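Local coordinates for invasion protein InvA (Salmonella enterica, PDB 2X49) that serves in the type III secretion export apparatus by which the bacterium invades intestinal epithelial cells, this chain being the C-terminal domain of the protein, at residues Ala202-Arg207 with Val215-Gly220; Val189-Arg192 with Leu196-Glu199. All coordinates share one frame; numbering follows the deposited sequence.

Contact 1 of 2, residues Ala202-Arg207 with Val215-Gly220; sequences ALWAPR and VEHIRG
Trp204 and His217 lie flat on one another in an offset aromatic stack that joins helix 194-204 to helix 211-221, two consecutive helices joined by a short connection in the C-terminal domain of InvA. The six-membered ring of the indole and the imidazole have centroids 3.8 Å apart and planes only 6° from parallel. CZ3 of Trp204 sits over the middle of the imidazole, and the closest pair of atoms is Trp204 CH2 with His217 ND1 at 3.4 Å.

A CH-pi contact adds to the stack. His217 CB rests 3.6 Å from the centroid of the five-membered ring of Trp204, nearly on the ring normal, so the histidine covers both halves of the indole with one side chain. Its CG points back beside the backbone N (chi1 -67°), which lets the imidazole follow CB across the same indole face. Leu203 CG approaches the opposite face near the rim.

Apolar packing is slight by comparison. Ile218 turns mainly into the helical core, touching Ala200 and Leu201 of helix 194-204 and Leu184 of helix 174-185. Elsewhere on helix 211-221, Glu216 forms a salt bridge with Arg299 and Arg219 one with Glu320. From Ile218 a single methyl, CD1, reaches the base of the tryptophan, 4.4 Å from Trp204 CB.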
loop_
_atom_site.group_PDB
_atom_site.type_symbol
_atom_site.label_atom_id
_atom_site.label_comp_id
_atom_site.label_asym_id
_atom_site.label_seq_id
_atom_site.Cartn_x
_atom_site.Cartn_y
_atom_site.Cartn_z
ATOM N N ALA A 202 5.700 12.980 20.149
ATOM C CA ALA A 202 6.054 13.798 21.334
ATOM C C ALA A 202 5.954 15.260 20.968
ATOM O O ALA A 202 5.645 16.122 21.831
ATOM C CB ALA A 202 7.456 13.488 21.862
ATOM N N LEU A 203 6.193 15.533 19.698
ATOM C CA LEU A 203 6.160 16.914 19.143
ATOM C C LEU A 203 4.734 17.379 18.876
ATOM O O LEU A 203 4.343 18.530 19.222
ATOM C CB LEU A 203 7.032 17.034 17.883
ATOM C CG LEU A 203 7.171 18.405 17.221
ATOM C CD1 LEU A 203 7.837 19.387 18.199
ATOM C CD2 LEU A 203 7.940 18.340 15.889
ATOM N N TRP A 204 3.936 16.499 18.302
ATOM C CA TRP A 204 2.636 16.877 17.746
ATOM C C TRP A 204 1.442 16.564 18.611
ATOM O O TRP A 204 0.452 17.300 18.636
ATOM C CB TRP A 204 2.465 16.262 16.346
ATOM C CG TRP A 204 3.288 16.978 15.309
ATOM C CD1 TRP A 204 4.435 16.497 14.716
ATOM C CD2 TRP A 204 3.043 18.247 14.718
ATOM N NE1 TRP A 204 4.908 17.389 13.815
ATOM C CE2 TRP A 204 4.073 18.470 13.778
ATOM C CE3 TRP A 204 2.048 19.208 14.866
ATOM C CZ2 TRP A 204 4.144 19.618 13.018
ATOM C CZ3 TRP A 204 2.128 20.351 14.087
ATOM C CH2 TRP A 204 3.168 20.543 13.193
ATOM N N ALA A 205 1.540 15.475 19.341
ATOM C CA ALA A 205 0.393 15.023 20.156
ATOM C C ALA A 205 -0.036 16.049 21.218
ATOM O O ALA A 205 -1.211 16.112 21.532
ATOM C CB ALA A 205 0.658 13.629 20.800
ATOM N N PRO A 206 0.906 16.802 21.789
ATOM C CA PRO A 206 0.435 17.787 22.776
ATOM C C PRO A 206 -0.539 18.776 22.233
ATOM O O PRO A 206 -1.382 19.305 22.960
ATOM C CB PRO A 206 1.711 18.539 23.134
ATOM C CG PRO A 206 2.782 17.484 22.976
ATOM C CD PRO A 206 2.375 16.803 21.712
ATOM N N ARG A 207 -0.332 19.101 20.979
ATOM C CA ARG A 207 -1.087 20.173 20.312
ATOM C C ARG A 207 -2.240 19.779 19.398
ATOM O O ARG A 207 -3.114 20.592 19.105
ATOM C CB ARG A 207 -0.135 21.047 19.501
ATOM C CG ARG A 207 0.782 21.849 20.360
ATOM C CD ARG A 207 1.344 23.013 19.604
ATOM N NE ARG A 207 2.492 23.576 20.289
ATOM C CZ ARG A 207 2.980 24.774 20.053
ATOM N NH1 ARG A 207 2.374 25.583 19.197
ATOM N NH2 ARG A 207 4.047 25.182 20.689
ATOM N N VAL A 215 -2.331 12.295 12.302
ATOM C CA VAL A 215 -1.709 11.362 11.364
ATOM C C VAL A 215 -0.998 12.094 10.233
ATOM O O VAL A 215 0.111 11.750 9.867
ATOM C CB VAL A 215 -2.699 10.299 10.768
ATOM C CG1 VAL A 215 -2.030 9.589 9.602
ATOM C CG2 VAL A 215 -3.038 9.308 11.840
ATOM N N GLU A 216 -1.608 13.150 9.759
ATOM C CA GLU A 216 -1.016 13.900 8.656
ATOM C C GLU A 216 0.345 14.489 9.076
ATOM O O GLU A 216 1.305 14.602 8.281
ATOM C CB GLU A 216 -1.983 14.969 8.132
ATOM C CG GLU A 216 -1.711 15.332 6.717
ATOM C CD GLU A 216 -1.932 14.186 5.696
ATOM O OE1 GLU A 216 -2.526 13.110 6.024
ATOM O OE2 GLU A 216 -1.533 14.380 4.527
ATOM N N HIS A 217 0.399 14.979 10.314
ATOM C CA HIS A 217 1.632 15.541 10.816
ATOM C C HIS A 217 2.721 14.482 10.965
ATOM O O HIS A 217 3.913 14.718 10.705
ATOM C CB HIS A 217 1.437 16.307 12.133
ATOM C CG HIS A 217 0.627 17.560 12.001
ATOM N ND1 HIS A 217 1.042 18.642 11.253
ATOM C CD2 HIS A 217 -0.550 17.931 12.567
ATOM C CE1 HIS A 217 0.137 19.604 11.319
ATOM N NE2 HIS A 217 -0.829 19.205 12.132
ATOM N N ILE A 218 2.293 13.321 11.422
ATOM C CA ILE A 218 3.208 12.182 11.617
ATOM C C ILE A 218 3.786 11.754 10.254
ATOM O O ILE A 218 4.996 11.553 10.077
ATOM C CB ILE A 218 2.584 10.988 12.363
ATOM C CG1 ILE A 218 2.054 11.414 13.748
ATOM C CG2 ILE A 218 3.579 9.855 12.491
ATOM C CD1 ILE A 218 2.994 12.268 14.530
ATOM N N ARG A 219 2.902 11.706 9.278
ATOM C CA ARG A 219 3.316 11.344 7.887
ATOM C C ARG A 219 4.383 12.314 7.460
ATOM O O ARG A 219 5.403 11.985 6.855
ATOM C CB ARG A 219 2.161 11.392 6.902
ATOM C CG ARG A 219 1.215 10.246 6.983
ATOM C CD ARG A 219 0.184 10.380 5.919
ATOM N NE ARG A 219 0.717 10.344 4.553
ATOM C CZ ARG A 219 0.689 9.258 3.775
ATOM N NH1 ARG A 219 0.121 8.115 4.224
ATOM N NH2 ARG A 219 1.202 9.319 2.540
ATOM N N GLY A 220 4.138 13.575 7.757
ATOM C CA GLY A 220 5.122 14.613 7.390
ATOM C C GLY A 220 6.510 14.401 8.022
ATOM O O GLY A 220 7.577 14.599 7.416
#

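Contact 2 of 2, residues Val189-Arg192 with Leu196-Glu199; sequences VSVR and LIME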
loop_
_atom_site.group_PDB
_atom_site.type_symbol
_atom_site.label_atom_id
_atom_site.label_comp_id
_atom_site.label_asym_id
_atom_site.label_seq_id
_atom_site.Cartn_x
_atom_site.Cartn_y
_atom_site.Cartn_z
ATOM N N VAL A 189 2.414 2.678 4.781
ATOM C CA VAL A 189 3.565 3.312 5.481
ATOM C C VAL A 189 4.061 2.400 6.597
ATOM O O VAL A 189 3.255 1.919 7.437
ATOM C CB VAL A 189 3.176 4.674 6.064
ATOM C CG1 VAL A 189 4.366 5.253 6.808
ATOM C CG2 VAL A 189 2.683 5.560 4.928
ATOM N N SER A 190 5.348 2.072 6.578
ATOM C CA SER A 190 5.928 1.190 7.577
ATOM C C SER A 190 5.994 1.831 8.947
ATOM O O SER A 190 6.214 3.049 9.056
ATOM C CB SER A 190 7.383 0.774 7.188
ATOM O OG SER A 190 8.023 -0.006 8.149
ATOM N N VAL A 191 5.845 1.008 9.955
ATOM C CA VAL A 191 6.011 1.439 11.360
ATOM C C VAL A 191 7.235 0.865 12.029
ATOM O O VAL A 191 7.377 0.862 13.255
ATOM C CB VAL A 191 4.757 1.235 12.203
ATOM C CG1 VAL A 191 3.615 2.091 11.626
ATOM C CG2 VAL A 191 4.357 -0.240 12.337
ATOM N N ARG A 192 8.128 0.339 11.205
ATOM C CA ARG A 192 9.403 -0.188 11.713
ATOM C C ARG A 192 10.226 0.825 12.518
ATOM O O ARG A 192 10.835 0.478 13.506
ATOM C CB ARG A 192 10.280 -0.754 10.584
ATOM C CG ARG A 192 11.579 -1.314 11.109
ATOM C CD ARG A 192 12.210 -2.294 10.140
ATOM N NE ARG A 192 11.639 -3.630 10.321
ATOM C CZ ARG A 192 11.894 -4.416 11.348
ATOM N NH1 ARG A 192 12.776 -4.036 12.258
ATOM N NH2 ARG A 192 11.295 -5.606 11.460
ATOM N N LEU A 196 11.354 7.068 15.582
ATOM C CA LEU A 196 11.036 8.333 14.858
ATOM C C LEU A 196 9.560 8.705 14.937
ATOM O O LEU A 196 9.161 9.878 15.028
ATOM C CB LEU A 196 11.531 8.280 13.424
ATOM C CG LEU A 196 13.055 8.364 13.371
ATOM C CD1 LEU A 196 13.521 8.542 11.905
ATOM C CD2 LEU A 196 13.634 9.464 14.280
ATOM N N ILE A 197 8.712 7.705 14.935
ATOM C CA ILE A 197 7.324 7.927 14.997
ATOM C C ILE A 197 7.021 8.534 16.361
ATOM O O ILE A 197 6.223 9.451 16.469
ATOM C CB ILE A 197 6.488 6.676 14.736
ATOM C CG1 ILE A 197 6.611 6.311 13.261
ATOM C CG2 ILE A 197 5.026 6.889 15.034
ATOM C CD1 ILE A 197 6.064 4.930 12.963
ATOM N N MET A 198 7.603 7.947 17.372
ATOM C CA MET A 198 7.410 8.421 18.772
ATOM C C MET A 198 7.940 9.819 18.960
ATOM O O MET A 198 7.321 10.637 19.669
ATOM C CB MET A 198 7.948 7.438 19.790
ATOM C CG MET A 198 7.231 6.128 19.827
ATOM S SD MET A 198 5.566 6.303 20.475
ATOM C CE MET A 198 4.614 5.831 19.054
ATOM N N GLU A 199 9.070 10.120 18.350
ATOM C CA GLU A 199 9.609 11.496 18.457
ATOM C C GLU A 199 8.596 12.484 17.842
ATOM O O GLU A 199 8.361 13.589 18.349
ATOM C CB GLU A 199 10.977 11.648 17.789
ATOM C CG GLU A 199 12.064 11.012 18.571
ATOM C CD GLU A 199 13.410 11.010 17.835
ATOM O OE1 GLU A 199 13.405 11.307 16.605
ATOM O OE2 GLU A 199 14.446 10.706 18.478
#
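An irregular strip of backbone, 189-192, runs past the first turns of helix 194-204, coming nearest at Val191 and Ile197, whose CA atoms are 7.6 Å apart. Across that gap the work is done by one methyl group. Ile197 points at the loop, and its extended chain (chi2 168°) carries CD1 out to the backbone of Val191, 3.8 Å from Val191 CA. The same methyl lies 4.0 Å from Val191 CG1, the branch anti to the carbonyl carbon (chi1 -62°). The side chains meet at a slant, and the isoleucine tip touches both the root of the valine and one of its branches. Ser190 O, at 4.3 Å from Ile197 CD1, marks the margin of the contact.

The loop's own shape is held by an ST turn: Arg192 N donates to Ser190 OG over 3.1 Å, with an angle of 165° at the hydrogen. This bond closes a tight turn around Val191, just before helix 194-204 begins. The side chain of Arg192 starts out away from segment 196-199; its NE and NH2 give hydrogen bonds to the carbonyls of Ile37 and Phe36 respectively, with a cation-pi contact to the Phe36 ring, while Val191 is joined to Tyr39 through backbone hydrogen bonds.

Val191 also packs on Leu181 and Leu185 of helix 174-185 and on Met153 of helix 147-158, and Ile197 meets Met222, which places this pair inside a hydrophobic core shared by several helices. No hydrogen bond links the two segments directly; the side-chain contact is apolar, and with no directional bond to fix the pair the fit rests on shape and burial, while hydrogen bonds to residues 36-39 hold the loop.

Following the chain from the N terminus, helix 174-185 leads into the loop that opens contact 2, which closes at once onto the early turns of helix 194-204 and spans a very short connection. The same helix then runs on to its C-terminal end, where contact 1 opens and closes over the turn into helix 211-221. The two are in series, neither nested nor crossed, with centres about 11 Å apart. They also touch: Ile218 CG2 packs on Ile197 CG2 at 4.2 Å, and Arg219 NH1 lies against Val189 CG2. Helix 194-204 is thus tied at its start to the preceding loop and at its end to the following helix.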